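Local coordinates for protein peptide synthetase, module 7 (Actinoplanes teichomyceticus, PDB 4TX3) that has the condensation-domain fold of a peptide synthetase but a degenerate catalytic motif, and probably recruits cytochrome P450 oxygenases rather than forming peptide bonds, at residues Ile230-Ala235 with Ala423-Asp428. Sequence-based numbering, arbitrary orientation.
Sequences IPSRRA and AADLFD. With SO4 (sulfate ion), chain F.
Asp-425 reaches across to Ser-232 with both carboxylate oxygens. Asp-425 OD2 accepts from the backbone N of Ser-232 at 3.1 Å, on its syn side and 31° out of the carboxylate plane. OD1 takes the hydroxyl, Ser-232 OG lying 2.8 Å from Asp-425 OD1 and above that plane. The same OD1 forms a salt bridge with Arg-234, whose NH2 stands 3.1 Å from Asp-425 OD1. The two side chains cross at about a right angle, guanidinium and carboxylate planes 54° apart. NH1 of Arg-234 rests 4.0 Å from CB of Ala-424.

Ser-232 OG sits between its own backbone N and carbonyl carbon (chi1 79°), where it also accepts the N of Arg-234 at 3.0 Å and closes an ST turn. Beyond the turn, Ala-424 N bonds to Arg-234 O at 3.1 Å, and a water joins that oxygen to Asp-425 N. Here strands 235-242 and 413-423 meet, Ala-235 and Ala-423 forming an antiparallel non-hydrogen-bonded pair. The Arg-233 side chain leaves the backbone away from 423-428; its guanidinium reaches the carbonyls of Arg-37 and Leu-29, and NH1 also binds a sulfate, probably from the crystallisation liquor.

An alanine in place of Asp-425 would probably leave Arg-234 without its countercharge here, its side chain free to turn, and the N and hydroxyl of Ser-232 without these acceptors. One carboxylate thus ties the loop entering an outer strand to the turn leaving its neighbour, its charge probably shared between a guanidinium and two neutral donors at the surface.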
loop_
_atom_site.group_PDB
_atom_site.type_symbol
_atom_site.label_atom_id
_atom_site.label_comp_id
_atom_site.label_asym_id
_atom_site.label_seq_id
_atom_site.Cartn_x
_atom_site.Cartn_y
_atom_site.Cartn_z
ATOM N N ILE B 230 -37.452 -16.933 4.320
ATOM C CA ILE B 230 -36.825 -15.757 3.722
ATOM C C ILE B 230 -36.054 -14.943 4.743
ATOM O O ILE B 230 -36.622 -14.487 5.734
ATOM C CB ILE B 230 -37.856 -14.845 3.081
ATOM C CG1 ILE B 230 -38.676 -15.613 2.048
ATOM C CG2 ILE B 230 -37.172 -13.644 2.468
ATOM C CD1 ILE B 230 -39.787 -14.784 1.473
ATOM N N PRO B 231 -34.755 -14.734 4.495
ATOM C CA PRO B 231 -33.906 -14.064 5.481
ATOM C C PRO B 231 -34.135 -12.560 5.517
ATOM O O PRO B 231 -34.440 -11.956 4.493
ATOM C CB PRO B 231 -32.497 -14.385 4.990
ATOM C CG PRO B 231 -32.654 -14.478 3.506
ATOM C CD PRO B 231 -34.014 -15.080 3.268
ATOM N N SER B 232 -33.986 -11.966 6.692
ATOM C CA SER B 232 -33.980 -10.519 6.800
ATOM C C SER B 232 -32.572 -9.989 6.548
ATOM O O SER B 232 -32.396 -8.848 6.143
ATOM C CB SER B 232 -34.460 -10.079 8.173
ATOM O OG SER B 232 -33.421 -10.216 9.120
ATOM N N ARG B 233 -31.584 -10.850 6.779
ATOM C CA ARG B 233 -30.162 -10.503 6.746
ATOM C C ARG B 233 -29.774 -9.398 7.727
ATOM O O ARG B 233 -28.731 -8.768 7.554
ATOM C CB ARG B 233 -29.718 -10.092 5.335
ATOM C CG ARG B 233 -29.894 -11.149 4.266
ATOM C CD ARG B 233 -29.286 -10.665 2.941
ATOM N NE ARG B 233 -29.592 -11.555 1.827
ATOM C CZ ARG B 233 -30.062 -11.164 0.645
ATOM N NH1 ARG B 233 -30.270 -9.881 0.388
ATOM N NH2 ARG B 233 -30.309 -12.063 -0.294
ATOM N N ARG B 234 -30.581 -9.166 8.760
ATOM C CA ARG B 234 -30.199 -8.189 9.783
ATOM C C ARG B 234 -29.066 -8.737 10.643
ATOM O O ARG B 234 -28.934 -9.938 10.819
ATOM C CB ARG B 234 -31.393 -7.804 10.662
ATOM C CG ARG B 234 -32.460 -6.972 9.958
ATOM C CD ARG B 234 -33.643 -6.642 10.885
ATOM N NE ARG B 234 -34.332 -7.858 11.327
ATOM C CZ ARG B 234 -34.319 -8.348 12.574
ATOM N NH1 ARG B 234 -33.703 -7.696 13.564
ATOM N NH2 ARG B 234 -34.969 -9.482 12.841
ATOM N N ALA B 235 -28.254 -7.851 11.194
ATOM C CA ALA B 235 -27.048 -8.280 11.882
ATOM C C ALA B 235 -26.786 -7.475 13.135
ATOM O O ALA B 235 -26.980 -6.265 13.150
ATOM C CB ALA B 235 -25.852 -8.181 10.948
ATOM N N ALA B 423 -26.430 -13.299 12.737
ATOM C CA ALA B 423 -27.721 -13.139 12.094
ATOM C C ALA B 423 -28.775 -12.948 13.177
ATOM O O ALA B 423 -29.106 -13.887 13.902
ATOM C CB ALA B 423 -28.035 -14.345 11.218
ATOM N N ALA B 424 -29.299 -11.732 13.292
ATOM C CA ALA B 424 -30.207 -11.418 14.400
ATOM C C ALA B 424 -31.505 -12.235 14.328
ATOM O O ALA B 424 -32.177 -12.422 15.334
ATOM C CB ALA B 424 -30.508 -9.927 14.434
ATOM N N ASP B 425 -31.828 -12.734 13.140
ATOM C CA ASP B 425 -32.970 -13.619 12.942
ATOM C C ASP B 425 -32.862 -14.887 13.773
ATOM O O ASP B 425 -33.873 -15.460 14.184
ATOM C CB ASP B 425 -33.093 -14.016 11.468
ATOM C CG ASP B 425 -33.871 -13.013 10.647
ATOM O OD1 ASP B 425 -34.173 -11.915 11.163
ATOM O OD2 ASP B 425 -34.178 -13.326 9.480
ATOM N N LEU B 426 -31.626 -15.329 13.988
ATOM C CA LEU B 426 -31.345 -16.626 14.585
ATOM C C LEU B 426 -30.830 -16.508 16.005
ATOM O O LEU B 426 -31.050 -17.399 16.822
ATOM C CB LEU B 426 -30.313 -17.388 13.748
ATOM C CG LEU B 426 -30.598 -17.634 12.266
ATOM C CD1 LEU B 426 -29.418 -18.343 11.609
ATOM C CD2 LEU B 426 -31.875 -18.426 12.071
ATOM N N PHE B 427 -30.134 -15.414 16.296
ATOM C CA PHE B 427 -29.466 -15.257 17.586
ATOM C C PHE B 427 -29.831 -13.969 18.315
ATOM O O PHE B 427 -29.956 -12.909 17.710
ATOM C CB PHE B 427 -27.943 -15.285 17.417
ATOM C CG PHE B 427 -27.413 -16.530 16.757
ATOM C CD1 PHE B 427 -27.312 -17.724 17.466
ATOM C CD2 PHE B 427 -26.980 -16.495 15.435
ATOM C CE1 PHE B 427 -26.800 -18.867 16.865
ATOM C CE2 PHE B 427 -26.471 -17.632 14.824
ATOM C CZ PHE B 427 -26.380 -18.822 15.540
ATOM N N ASP B 428 -29.965 -14.083 19.630
ATOM C CA ASP B 428 -30.018 -12.944 20.526
ATOM C C ASP B 428 -28.612 -12.474 20.878
ATOM O O ASP B 428 -27.662 -13.260 20.801
ATOM C CB ASP B 428 -30.773 -13.309 21.801
ATOM C CG ASP B 428 -32.243 -13.375 21.583
ATOM O OD1 ASP B 428 -32.731 -12.545 20.796
ATOM O OD2 ASP B 428 -32.916 -14.249 22.172
HETATM S S SO4 F . -30.097 -7.640 -2.831
HETATM O O1 SO4 F . -29.767 -7.613 -4.256
HETATM O O2 SO4 F . -31.007 -6.537 -2.532
HETATM O O3 SO4 F . -30.771 -8.905 -2.506
HETATM O O4 SO4 F . -28.859 -7.521 -2.051
HETATM O O HOH W 1 -37.224 -12.888 7.895
HETATM O O HOH W 2 -30.619 -12.136 10.204
#